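Local atomic coordinates of putative nucleoprotein (Infectious salmon anemia virus, PDB entry 4EWC), a protein that encapsidates the negative-strand viral RNA, shielding it from nucleases and forming the ribonucleoprotein that serves as template for transcription and replication. Residues A[143-146]-A[147-151]; A[405-408]-A[409-412]; A[436-439]-A[440-444]. All coordinates share one frame; numbering follows the deposited sequence.

Interaction 1. Residues A[143-146]-A[147-151]; sequences MAYN and LSLFI
Leu-147, Ser-148, Leu-149 and Phe-150 each send their backbone N-H back four residues, to the carbonyls of Met-143, Ala-144, Tyr-145 and Asn-146. This is the regular bonding of an alpha helix, here the opening turns of helix 142-162. The bonds are ordinary in length: Leu-147 N lies 3.0 Å from Met-143 O. At the other end of the series, Phe-150 N lies 2.8 Å from Asn-146 O. Between side chains the main meeting is one turn apart: Leu-149 CD2 comes obliquely against the Tyr-145 ring, 4.2 Å from its CE2. The same ring makes a cation-pi contact with Arg-244, whose backbone N also binds Asn-146 OD1, so this loop residue is held at two neighbouring positions of the helix. Elsewhere round the helix, Leu-147 and Phe-150 pack on Cys-260 of helix 253-269. A membrane span has been predicted for residues 144-166, yet in the crystal these turns are packed among other elements of the folded chain. Ser-148 OG lies beside its own backbone N (chi1 -71°) and bonds to Met-410 O. A water ties this hydroxyl to the preceding turn, donating to Ser-148 OG at 2.7 Å and to Ala-144 O at 3.0 Å.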
# COMPACT_ATOMS: atom_id res chain seq x y z
N MSE A 143 21.37 25.97 -9.67
CA MSE A 143 21.87 24.75 -9.10
C MSE A 143 21.59 23.62 -10.07
O MSE A 143 22.42 22.74 -10.24
CB MSE A 143 21.21 24.48 -7.76
CG MSE A 143 21.71 23.24 -7.07
SE MSE A 143 23.62 23.38 -6.61
CE MSE A 143 23.51 24.71 -5.18
N ALA A 144 20.43 23.66 -10.72
CA ALA A 144 20.09 22.64 -11.69
C ALA A 144 21.03 22.68 -12.89
O ALA A 144 21.60 21.66 -13.29
CB ALA A 144 18.66 22.78 -12.14
N TYR A 145 21.19 23.88 -13.46
CA TYR A 145 22.05 24.06 -14.63
C TYR A 145 23.50 23.67 -14.32
O TYR A 145 24.19 23.09 -15.16
CB TYR A 145 21.98 25.51 -15.14
CG TYR A 145 22.96 25.78 -16.26
CD1 TYR A 145 22.63 25.48 -17.58
CD2 TYR A 145 24.22 26.32 -16.00
CE1 TYR A 145 23.53 25.73 -18.62
CE2 TYR A 145 25.12 26.56 -17.03
CZ TYR A 145 24.77 26.27 -18.34
OH TYR A 145 25.66 26.49 -19.36
N ASN A 146 23.93 23.99 -13.10
CA ASN A 146 25.29 23.68 -12.67
C ASN A 146 25.52 22.19 -12.52
O ASN A 146 26.56 21.67 -12.92
CB ASN A 146 25.61 24.39 -11.35
CG ASN A 146 25.80 25.88 -11.54
OD1 ASN A 146 25.98 26.35 -12.66
ND2 ASN A 146 25.76 26.63 -10.44
N LEU A 147 24.52 21.52 -11.96
CA LEU A 147 24.57 20.08 -11.80
C LEU A 147 24.58 19.39 -13.16
O LEU A 147 25.34 18.45 -13.36
CB LEU A 147 23.44 19.57 -10.90
CG LEU A 147 23.38 18.04 -10.73
CD1 LEU A 147 24.60 17.49 -10.00
CD2 LEU A 147 22.09 17.64 -10.04
N SER A 148 23.76 19.84 -14.11
CA SER A 148 23.78 19.25 -15.45
C SER A 148 25.08 19.52 -16.18
O SER A 148 25.56 18.68 -16.95
CB SER A 148 22.62 19.74 -16.32
OG SER A 148 21.39 19.20 -15.88
N LEU A 149 25.66 20.69 -15.94
CA LEU A 149 26.93 21.04 -16.56
C LEU A 149 28.01 20.13 -16.00
O LEU A 149 28.77 19.49 -16.74
CB LEU A 149 27.27 22.50 -16.31
CG LEU A 149 28.58 22.96 -16.93
CD1 LEU A 149 28.59 22.53 -18.39
CD2 LEU A 149 28.79 24.45 -16.82
N PHE A 150 28.06 20.08 -14.67
CA PHE A 150 28.95 19.20 -13.94
C PHE A 150 28.88 17.78 -14.47
O PHE A 150 29.91 17.19 -14.80
CB PHE A 150 28.62 19.22 -12.44
CG PHE A 150 29.55 18.37 -11.60
CD1 PHE A 150 29.40 16.99 -11.54
CD2 PHE A 150 30.55 18.96 -10.86
CE1 PHE A 150 30.25 16.23 -10.78
CE2 PHE A 150 31.40 18.21 -10.09
CZ PHE A 150 31.26 16.85 -10.05
N ILE A 151 27.68 17.22 -14.54
CA ILE A 151 27.53 15.85 -15.00
C ILE A 151 27.99 15.69 -16.46
O ILE A 151 28.81 14.84 -16.77
CB ILE A 151 26.09 15.32 -14.82
CG1 ILE A 151 25.79 15.15 -13.33
CG2 ILE A 151 25.94 13.97 -15.52
CD1 ILE A 151 24.31 15.03 -13.01
O HOH W 1 20.01 19.17 -13.58

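Interaction 2. Residues A[405-408]-A[409-412]; sequences NSVL and AMDF
Val-407 and Met-410, three residues apart, meet through their side chains: the selenium of Met-410, a selenomethionine, crosses the valine at a slant, with SE 3.7 Å from Val-407 CG1. The selenomethionine chain is extended beyond CG (chi2 170°, chi3 165°), which carries SE well away from its own backbone and across the valine. Phe-412 adds a looser contact, its CZ 4.5 Å from Val-407 CB, with the ring approached obliquely. What brings these groups together is a type I beta turn from Val-407 to Met-410. Leu-408 and Ala-409 occupy its two corners, and Met-410 N closes it on Val-407 O at 3.0 Å. That bond is fairly straight at the hydrogen (154°), but the donor stands well above the carbonyl plane. Overlapping the start of the turn, Leu-408 N makes a weak bond to Ser-406 OG at 3.4 Å, the pattern of an ST turn. A water donates to the carbonyls of Leu-408 and Met-410, the second at 3.3 Å from Met-410 O.

Farther out, Tyr-400 of helix 394-402 packs on both Val-407 and Met-410, and Ile-422 of helix 417-425 also touches the selenomethionine. Phe-412 reaches Ser-148 and Ile-151 of helix 142-162, while its backbone bonds to Phe-390. Asp-411 N binds Asp-418 OD2, and Asp-411 OD1 takes the backbone N of Met-413. The chemistry is thus divided: one backbone bond sets the turn, and apolar contacts of Val-407, Met-410 and Phe-412 seat the loop against helices 394-402, 417-425 and 142-162, with polar bonding left to the backbone, a water and a few side chains, among them Asp-411 and Ser-148, whose hydroxyl binds Met-410 O.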
# COMPACT_ATOMS: atom_id res chain seq x y z
N ASN A 405 24.16 11.39 -26.37
CA ASN A 405 23.13 12.31 -25.86
C ASN A 405 23.66 13.38 -24.92
O ASN A 405 24.66 13.18 -24.23
CB ASN A 405 22.00 11.54 -25.18
CG ASN A 405 21.40 10.49 -26.08
OD1 ASN A 405 21.09 10.75 -27.25
ND2 ASN A 405 21.26 9.28 -25.55
N SER A 406 22.98 14.52 -24.90
CA SER A 406 23.38 15.67 -24.08
C SER A 406 22.45 15.93 -22.90
O SER A 406 21.23 15.96 -23.05
CB SER A 406 23.43 16.92 -24.95
OG SER A 406 23.72 18.07 -24.17
N VAL A 407 23.03 16.15 -21.73
CA VAL A 407 22.23 16.45 -20.54
C VAL A 407 22.33 17.90 -20.09
O VAL A 407 21.79 18.28 -19.04
CB VAL A 407 22.63 15.56 -19.36
CG1 VAL A 407 22.41 14.08 -19.71
CG2 VAL A 407 24.08 15.82 -18.97
N LEU A 408 23.02 18.71 -20.87
CA LEU A 408 23.22 20.10 -20.48
C LEU A 408 21.91 20.85 -20.30
O LEU A 408 21.81 21.71 -19.44
CB LEU A 408 24.13 20.82 -21.48
CG LEU A 408 25.50 20.16 -21.59
CD1 LEU A 408 26.37 20.94 -22.57
CD2 LEU A 408 26.19 20.02 -20.22
N ALA A 409 20.90 20.49 -21.08
CA ALA A 409 19.62 21.19 -21.00
C ALA A 409 18.62 20.49 -20.07
O ALA A 409 17.43 20.75 -20.12
CB ALA A 409 19.01 21.38 -22.38
N MSE A 410 19.12 19.59 -19.23
CA MSE A 410 18.21 18.83 -18.38
C MSE A 410 18.10 19.41 -16.98
O MSE A 410 19.00 20.11 -16.51
CB MSE A 410 18.59 17.36 -18.35
CG MSE A 410 18.01 16.58 -19.51
SE MSE A 410 18.78 14.81 -19.57
CE MSE A 410 17.53 13.92 -20.80
N ASP A 411 16.97 19.14 -16.33
CA ASP A 411 16.75 19.61 -14.97
C ASP A 411 16.51 18.41 -14.08
O ASP A 411 15.49 17.70 -14.21
CB ASP A 411 15.55 20.55 -14.92
CG ASP A 411 15.49 21.33 -13.64
OD1 ASP A 411 16.14 20.92 -12.64
OD2 ASP A 411 14.79 22.37 -13.60
N PHE A 412 17.44 18.17 -13.16
CA PHE A 412 17.31 17.03 -12.24
C PHE A 412 16.86 17.47 -10.86
O PHE A 412 16.75 16.65 -9.96
CB PHE A 412 18.63 16.28 -12.12
CG PHE A 412 19.13 15.72 -13.43
CD1 PHE A 412 18.32 14.91 -14.22
CD2 PHE A 412 20.43 15.98 -13.85
CE1 PHE A 412 18.80 14.38 -15.41
CE2 PHE A 412 20.91 15.46 -15.03
CZ PHE A 412 20.10 14.65 -15.81
O HOH W 2 20.50 22.80 -17.61

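Interaction 3. Residues A[436-439]-A[440-444]; sequences FTMS and VARTC
Thr-437 O takes the backbone N-H of Ala-441 in a nearly straight bond, 2.9 Å with 164° at the hydrogen, the first i to i+4 bond of helix 438-449. Thr-437 is the N-cap. Its OG1 sits between its own backbone N and carbonyl carbon (chi1 73°), 3.1 Å from Ser-439 OG in a hydrogen bond that either hydroxyl could donate. Val-440 crosses this threonine at about a right angle and splits its branches: CG2 goes to Thr-437 OG1, while CG1 rides over one face of the Phe-436 ring, 4.2 Å from the centroid and 18° off the normal. Ala-441 CB meets the same ring obliquely at CE1, 3.7 Å away, and Cys-444 SG makes an oblique sulfur-aromatic contact one turn further on. On another side of the helix the Arg-442 chain crosses Met-438, its CD 4.0 Å from Met-438 CG, and carries its guanidinium to Pro-465 O and Arg-493 O. A threonine N-cap, with an apolar residue just ahead of it packed against the fourth residue after it, as Phe-436 is on Ala-441, fits the hydrophobic staple of a helix N-terminus.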
# COMPACT_ATOMS: atom_id res chain seq x y z
N PHE A 436 20.55 -11.08 -3.72
CA PHE A 436 20.38 -9.82 -4.41
C PHE A 436 19.60 -10.08 -5.70
O PHE A 436 20.20 -10.18 -6.77
CB PHE A 436 21.75 -9.22 -4.71
CG PHE A 436 21.71 -7.74 -5.02
CD1 PHE A 436 21.49 -7.28 -6.32
CD2 PHE A 436 21.91 -6.81 -4.01
CE1 PHE A 436 21.46 -5.91 -6.60
CE2 PHE A 436 21.87 -5.43 -4.29
CZ PHE A 436 21.65 -4.99 -5.58
N THR A 437 18.28 -10.19 -5.59
CA THR A 437 17.43 -10.52 -6.74
C THR A 437 17.09 -9.30 -7.59
O THR A 437 17.46 -8.18 -7.25
CB THR A 437 16.09 -11.17 -6.31
OG1 THR A 437 15.24 -10.17 -5.73
CG2 THR A 437 16.33 -12.27 -5.29
N MSE A 438 16.36 -9.53 -8.67
CA MSE A 438 16.01 -8.45 -9.57
C MSE A 438 15.12 -7.44 -8.86
O MSE A 438 15.28 -6.23 -9.02
CB MSE A 438 15.34 -8.98 -10.84
CG MSE A 438 14.82 -7.89 -11.76
SE MSE A 438 16.26 -6.79 -12.55
CE MSE A 438 17.09 -8.09 -13.71
N SER A 439 14.19 -7.94 -8.05
CA SER A 439 13.28 -7.06 -7.34
C SER A 439 14.01 -6.27 -6.25
O SER A 439 13.62 -5.16 -5.91
CB SER A 439 12.13 -7.85 -6.75
OG SER A 439 12.60 -8.63 -5.70
N VAL A 440 15.07 -6.86 -5.70
CA VAL A 440 15.95 -6.12 -4.78
C VAL A 440 16.67 -4.99 -5.52
O VAL A 440 16.67 -3.84 -5.07
CB VAL A 440 17.02 -7.04 -4.16
CG1 VAL A 440 18.01 -6.22 -3.33
CG2 VAL A 440 16.36 -8.09 -3.29
N ALA A 441 17.26 -5.32 -6.67
CA ALA A 441 17.97 -4.33 -7.47
C ALA A 441 17.05 -3.20 -7.88
O ALA A 441 17.43 -2.03 -7.80
CB ALA A 441 18.61 -4.99 -8.70
N ARG A 442 15.83 -3.53 -8.29
CA ARG A 442 14.84 -2.51 -8.65
C ARG A 442 14.51 -1.57 -7.48
O ARG A 442 14.33 -0.36 -7.67
CB ARG A 442 13.59 -3.16 -9.24
CG ARG A 442 13.89 -3.87 -10.55
CD ARG A 442 12.69 -4.59 -11.13
NE ARG A 442 11.80 -3.65 -11.80
CZ ARG A 442 11.99 -3.20 -13.03
NH1 ARG A 442 13.04 -3.60 -13.73
NH2 ARG A 442 11.13 -2.33 -13.55
N THR A 443 14.46 -2.13 -6.27
CA THR A 443 14.25 -1.33 -5.07
C THR A 443 15.44 -0.39 -4.82
O THR A 443 15.27 0.73 -4.35
CB THR A 443 13.98 -2.22 -3.82
OG1 THR A 443 12.82 -3.03 -4.03
CG2 THR A 443 13.74 -1.38 -2.59
N CYS A 444 16.65 -0.84 -5.14
CA CYS A 444 17.85 -0.05 -4.92
C CYS A 444 17.95 1.13 -5.89
O CYS A 444 18.50 2.19 -5.56
CB CYS A 444 19.08 -0.95 -5.08
SG CYS A 444 19.33 -1.96 -3.65

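How the interactions relate
Along the chain the three contacts come in series, but in space two of them pair up. Interactions 1 and 2 have centres about 8 Å apart: the loop between helices 394-402 and 417-425 lies against the start of helix 142-162, joined by a probable serine-to-carbonyl hydrogen bond and by packing of Ala-144 on Asp-411. A loop of the orthomyxovirus nucleoprotein C-terminal region is thereby fastened to a helix from much earlier in the sequence. Interaction 3, at the start of helix 438-449, belongs to the same region as interaction 2 yet lies about 27 Å from it, centre to centre, and 29 Å from interaction 1, touching neither.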